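Local coordinates for probable adhesion protein (Pseudomonas aeruginosa PAO1, PDB 6R3Z) that probably serves as the solute-binding protein of a metal-uptake system, binding ferrous iron, with manganese and nickel also seen in its site, at residues R185-E190 against R274-S279; A193-A198 against S206-T211. All coordinates share one frame; numbering follows the deposited sequence.

Contact 1 of 2, residues R185-E190 against R274-S279; sequences REFGLE and RAIQES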
loop_
_atom_site.group_PDB
_atom_site.type_symbol
_atom_site.label_atom_id
_atom_site.label_comp_id
_atom_site.label_asym_id
_atom_site.label_seq_id
_atom_site.Cartn_x
_atom_site.Cartn_y
_atom_site.Cartn_z
ATOM N N ARG A 185 -7.048 -4.345 10.112
ATOM C CA ARG A 185 -7.574 -5.716 10.206
ATOM C C ARG A 185 -6.547 -6.620 10.927
ATOM O O ARG A 185 -6.933 -7.590 11.572
ATOM C CB ARG A 185 -7.857 -6.288 8.799
ATOM C CG ARG A 185 -8.742 -7.541 8.818
ATOM C CD ARG A 185 -9.206 -7.906 7.422
ATOM N NE ARG A 185 -10.387 -8.773 7.457
ATOM C CZ ARG A 185 -10.356 -10.091 7.297
ATOM N NH1 ARG A 185 -9.204 -10.715 7.076
ATOM N NH2 ARG A 185 -11.478 -10.797 7.350
ATOM N N GLU A 186 -5.249 -6.282 10.847
ATOM C CA GLU A 186 -4.225 -7.101 11.509
ATOM C C GLU A 186 -4.152 -6.894 13.022
ATOM O O GLU A 186 -3.444 -7.632 13.714
ATOM C CB GLU A 186 -2.892 -6.912 10.843
ATOM C CG GLU A 186 -3.036 -7.283 9.383
ATOM C CD GLU A 186 -1.732 -7.510 8.672
ATOM O OE1 GLU A 186 -0.894 -6.584 8.671
ATOM O OE2 GLU A 186 -1.547 -8.615 8.119
ATOM N N PHE A 187 -4.944 -5.940 13.527
ATOM C CA PHE A 187 -5.121 -5.691 14.945
ATOM C C PHE A 187 -6.523 -6.158 15.355
ATOM O O PHE A 187 -6.872 -6.085 16.530
ATOM C CB PHE A 187 -4.943 -4.195 15.262
ATOM C CG PHE A 187 -3.530 -3.696 15.080
ATOM C CD1 PHE A 187 -2.616 -3.746 16.126
ATOM C CD2 PHE A 187 -3.121 -3.146 13.875
ATOM C CE1 PHE A 187 -1.312 -3.267 15.958
ATOM C CE2 PHE A 187 -1.814 -2.682 13.702
ATOM C CZ PHE A 187 -0.916 -2.742 14.749
ATOM N N GLY A 188 -7.305 -6.640 14.383
ATOM C CA GLY A 188 -8.694 -7.044 14.598
ATOM C C GLY A 188 -9.589 -5.821 14.714
ATOM O O GLY A 188 -10.637 -5.851 15.380
ATOM N N LEU A 189 -9.165 -4.721 14.063
ATOM C CA LEU A 189 -9.872 -3.450 14.109
ATOM C C LEU A 189 -10.458 -3.076 12.764
ATOM O O LEU A 189 -10.010 -3.559 11.723
ATOM C CB LEU A 189 -8.938 -2.342 14.617
ATOM C CG LEU A 189 -8.504 -2.433 16.080
ATOM C CD1 LEU A 189 -7.395 -1.447 16.360
ATOM C CD2 LEU A 189 -9.688 -2.160 17.021
ATOM N N GLU A 190 -11.458 -2.207 12.801
ATOM C CA GLU A 190 -12.196 -1.726 11.637
ATOM C C GLU A 190 -12.129 -0.193 11.587
ATOM O O GLU A 190 -11.960 0.455 12.618
ATOM C CB GLU A 190 -13.674 -2.118 11.798
ATOM C CG GLU A 190 -14.198 -3.099 10.769
ATOM C CD GLU A 190 -15.688 -3.377 10.894
ATOM O OE1 GLU A 190 -16.256 -3.142 11.987
ATOM O OE2 GLU A 190 -16.291 -3.827 9.894
ATOM N N ARG A 274 0.974 2.903 19.132
ATOM C CA ARG A 274 1.017 4.116 19.985
ATOM C C ARG A 274 -0.395 4.693 20.216
ATOM O O ARG A 274 -0.739 5.009 21.360
ATOM C CB ARG A 274 1.934 5.192 19.394
ATOM C CG ARG A 274 2.156 6.344 20.373
ATOM C CD ARG A 274 3.305 7.251 19.974
ATOM N NE ARG A 274 3.065 7.915 18.693
ATOM C CZ ARG A 274 2.469 9.098 18.555
ATOM N NH1 ARG A 274 2.314 9.632 17.349
ATOM N NH2 ARG A 274 2.035 9.764 19.625
ATOM N N ALA A 275 -1.216 4.791 19.146
ATOM C CA ALA A 275 -2.605 5.286 19.229
ATOM C C ALA A 275 -3.412 4.426 20.225
ATOM O O ALA A 275 -4.120 4.967 21.088
ATOM C CB ALA A 275 -3.250 5.248 17.851
ATOM N N ILE A 276 -3.250 3.093 20.156
ATOM C CA ILE A 276 -3.974 2.205 21.076
ATOM C C ILE A 276 -3.451 2.407 22.530
ATOM O O ILE A 276 -4.250 2.552 23.458
ATOM C CB ILE A 276 -3.882 0.717 20.633
ATOM C CG1 ILE A 276 -4.516 0.492 19.232
ATOM C CG2 ILE A 276 -4.504 -0.212 21.705
ATOM C CD1 ILE A 276 -4.076 -0.850 18.510
ATOM N N GLN A 277 -2.130 2.418 22.705
ATOM C CA GLN A 277 -1.488 2.609 24.013
ATOM C C GLN A 277 -1.957 3.925 24.668
ATOM O O GLN A 277 -2.256 3.938 25.864
ATOM C CB GLN A 277 0.043 2.574 23.887
ATOM C CG GLN A 277 0.629 1.215 23.447
ATOM C CD GLN A 277 0.604 0.135 24.507
ATOM O OE1 GLN A 277 -0.136 -0.847 24.398
ATOM N NE2 GLN A 277 1.424 0.278 25.543
ATOM N N GLU A 278 -2.085 5.007 23.863
ATOM C CA GLU A 278 -2.509 6.330 24.335
ATOM C C GLU A 278 -4.021 6.453 24.575
ATOM O O GLU A 278 -4.467 7.483 25.096
ATOM C CB GLU A 278 -2.006 7.445 23.401
ATOM C CG GLU A 278 -0.491 7.628 23.391
ATOM C CD GLU A 278 0.061 8.687 22.450
ATOM O OE1 GLU A 278 -0.737 9.371 21.771
ATOM O OE2 GLU A 278 1.306 8.833 22.391
ATOM N N SER A 279 -4.809 5.423 24.193
ATOM C CA SER A 279 -6.257 5.430 24.410
ATOM C C SER A 279 -6.633 5.021 25.837
ATOM O O SER A 279 -7.757 5.262 26.268
ATOM C CB SER A 279 -6.986 4.600 23.355
ATOM O OG SER A 279 -6.844 3.203 23.568
#
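I276, on the last turn of helix 260-277, sets its end methyl against both F187 and L189. From CB the chain runs through CG1, which lies anti to the carbonyl carbon (chi1 -61°) and carries CD1 onward in an extended line (chi2 162°), straight at the opposite loop. There CD1 sits 4.0 Å from F187 CD1, approaching the ring obliquely, and also 4.0 Å from L189 CD1, where the leucine and isoleucine side chains meet tip to tip. The ring of F187 also lies on L269, V272 and V273 of the same helix, and I276 leans on L163. Between the two apolar residues, G188 has positive phi and closes helix 181-185 with a Schellman motif, after which L189 points to the same helix as F187. The polar bonding is local: I276 O accepts S279 OG at 2.7 Å, in the carbonyl plane on a lone pair, as well as S279 N, and R274 NH2 bridges to E278 OE2. Across the contact the chemistry is purely apolar: between these two segments the fit rests on methyl and ring carbons, so it depends on close packing and not on bond direction.

Contact 2 of 2, residues A193-A198 against S206-T211; sequences AVVEPA and SQLKKT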
loop_
_atom_site.group_PDB
_atom_site.type_symbol
_atom_site.label_atom_id
_atom_site.label_comp_id
_atom_site.label_asym_id
_atom_site.label_seq_id
_atom_site.Cartn_x
_atom_site.Cartn_y
_atom_site.Cartn_z
ATOM N N ALA A 193 -15.002 5.429 9.721
ATOM C CA ALA A 193 -15.269 6.401 8.668
ATOM C C ALA A 193 -14.011 6.804 7.915
ATOM O O ALA A 193 -12.947 6.905 8.507
ATOM C CB ALA A 193 -15.929 7.645 9.276
ATOM N N VAL A 194 -14.163 7.081 6.609
ATOM C CA VAL A 194 -13.092 7.560 5.723
ATOM C C VAL A 194 -13.564 8.946 5.234
ATOM O O VAL A 194 -14.685 9.084 4.717
ATOM C CB VAL A 194 -12.813 6.560 4.557
ATOM C CG1 VAL A 194 -11.834 7.143 3.536
ATOM C CG2 VAL A 194 -12.301 5.217 5.093
ATOM N N VAL A 195 -12.731 9.974 5.446
ATOM C CA VAL A 195 -13.076 11.358 5.100
ATOM C C VAL A 195 -13.208 11.553 3.583
ATOM O O VAL A 195 -14.167 12.199 3.143
ATOM C CB VAL A 195 -12.121 12.387 5.767
ATOM C CG1 VAL A 195 -12.544 13.831 5.458
ATOM C CG2 VAL A 195 -12.036 12.149 7.277
ATOM N N GLU A 196 -12.259 11.024 2.796
ATOM C CA GLU A 196 -12.339 11.146 1.330
ATOM C C GLU A 196 -13.573 10.358 0.831
ATOM O O GLU A 196 -13.726 9.174 1.148
ATOM C CB GLU A 196 -11.067 10.616 0.678
ATOM C CG GLU A 196 -9.908 11.586 0.832
ATOM C CD GLU A 196 -8.637 11.221 0.091
ATOM O OE1 GLU A 196 -8.484 10.053 -0.333
ATOM O OE2 GLU A 196 -7.791 12.123 -0.077
ATOM N N PRO A 197 -14.495 11.009 0.101
ATOM C CA PRO A 197 -15.718 10.288 -0.336
ATOM C C PRO A 197 -15.474 9.116 -1.292
ATOM O O PRO A 197 -16.320 8.220 -1.403
ATOM C CB PRO A 197 -16.581 11.385 -0.967
ATOM C CG PRO A 197 -15.605 12.471 -1.362
ATOM C CD PRO A 197 -14.507 12.424 -0.319
ATOM N N ALA A 198 -14.327 9.132 -1.984
ATOM C CA ALA A 198 -13.882 8.068 -2.900
ATOM C C ALA A 198 -12.365 8.119 -2.954
ATOM O O ALA A 198 -11.767 9.134 -2.568
ATOM C CB ALA A 198 -14.460 8.281 -4.302
ATOM N N SER A 206 -19.217 20.893 2.212
ATOM C CA SER A 206 -20.432 20.263 2.778
ATOM C C SER A 206 -20.174 18.833 3.282
ATOM O O SER A 206 -20.608 18.470 4.385
ATOM C CB SER A 206 -21.567 20.247 1.752
ATOM O OG SER A 206 -22.099 21.542 1.541
ATOM N N GLN A 207 -19.434 18.038 2.500
ATOM C CA GLN A 207 -19.065 16.653 2.866
ATOM C C GLN A 207 -18.153 16.641 4.111
ATOM O O GLN A 207 -18.376 15.852 5.030
ATOM C CB GLN A 207 -18.372 15.948 1.694
ATOM C CG GLN A 207 -19.339 15.536 0.570
ATOM C CD GLN A 207 -18.620 15.016 -0.643
ATOM O OE1 GLN A 207 -17.575 15.539 -1.062
ATOM N NE2 GLN A 207 -19.203 13.997 -1.268
ATOM N N LEU A 208 -17.134 17.521 4.140
ATOM C CA LEU A 208 -16.223 17.612 5.284
ATOM C C LEU A 208 -16.998 18.004 6.577
ATOM O O LEU A 208 -16.786 17.363 7.611
ATOM C CB LEU A 208 -15.097 18.605 5.000
ATOM C CG LEU A 208 -14.120 18.847 6.148
ATOM C CD1 LEU A 208 -13.349 17.569 6.499
ATOM C CD2 LEU A 208 -13.208 20.011 5.843
ATOM N N LYS A 209 -17.921 18.995 6.498
ATOM C CA LYS A 209 -18.748 19.381 7.652
ATOM C C LYS A 209 -19.564 18.171 8.143
ATOM O O LYS A 209 -19.616 17.913 9.356
ATOM C CB LYS A 209 -19.686 20.543 7.300
ATOM C CG LYS A 209 -20.399 21.126 8.521
ATOM C CD LYS A 209 -21.633 21.924 8.153
ATOM C CE LYS A 209 -22.295 22.526 9.375
ATOM N NZ LYS A 209 -22.877 21.487 10.271
ATOM N N LYS A 210 -20.171 17.412 7.200
ATOM C CA LYS A 210 -20.960 16.222 7.561
ATOM C C LYS A 210 -20.061 15.168 8.231
ATOM O O LYS A 210 -20.427 14.631 9.291
ATOM C CB LYS A 210 -21.704 15.642 6.349
ATOM C CG LYS A 210 -22.911 16.499 5.922
ATOM C CD LYS A 210 -23.793 15.832 4.837
ATOM C CE LYS A 210 -23.117 15.705 3.490
ATOM N NZ LYS A 210 -24.061 15.279 2.422
ATOM N N THR A 211 -18.848 14.941 7.679
ATOM C CA THR A 211 -17.907 13.990 8.286
ATOM C C THR A 211 -17.530 14.419 9.721
ATOM O O THR A 211 -17.542 13.570 10.621
ATOM C CB THR A 211 -16.688 13.751 7.380
ATOM O OG1 THR A 211 -17.152 13.119 6.179
ATOM C CG2 THR A 211 -15.632 12.852 8.059
HETATM O O HOH W 1 -16.069 13.988 3.864
#
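V195 and T211 meet methyl to methyl, V195 CG2 lying 3.7 Å from T211 CG2, with the side chains crossing at a slant. V195 has CG1 anti to its own N (chi1 -177°): CG1 reaches L208 CD1 at 4.0 Å and lies near the threonine methyl too, while CG2 makes the closer approach to T211. Y233, I237 and I176 complete the greasy surroundings of the valine. T211 is split by its torsion (chi1 -65°): CG2 goes to the valine, while OG1 shares a water with the loop. That water donates to V195 O at 2.7 Å and is hydrogen-bonded to T211 OG1, also at 2.7 Å. The P197 ring crosses the extended Q207 chain at about a right angle. P197 CB is 3.7 Å from Q207 NE2, and P197 CG 3.7 Å from Q207 OE1, both van der Waals contacts; OE1 accepts from S204 N, which helps orient the amide. The segments belong to a beta-alpha-beta crossover, from edge strand 193-194 through helix 205-217 to strand 220-226, passing over strand 172-175. E196 OE1 makes a weak hydrogen bond to ND1 of the metal ligand H177. The chemistry is mixed: apolar groups bring helix and loop together, and a water joins carbonyl to hydroxyl.

Neither contact is deep core: contact 1 is partly buried, with I276 well covered, and contact 2 is a surface contact in which V195 alone is buried. Their centres lie 22 Å apart, yet their segments follow closely in sequence, since 185-190 leads into strand 193-194, where contact 2 begins. Contact 2 is nested inside the loop that contact 1 closes. The first joins parts far apart in the chain, bringing the C-terminal helix against a turn. The second is short-range, packing a helix on the loop that leaves the edge strand. Contact 1 lies away from the metal site, whereas contact 2 lies nearer it, within about 9 Å of the side chains of H177 and H199, and its interface admits water.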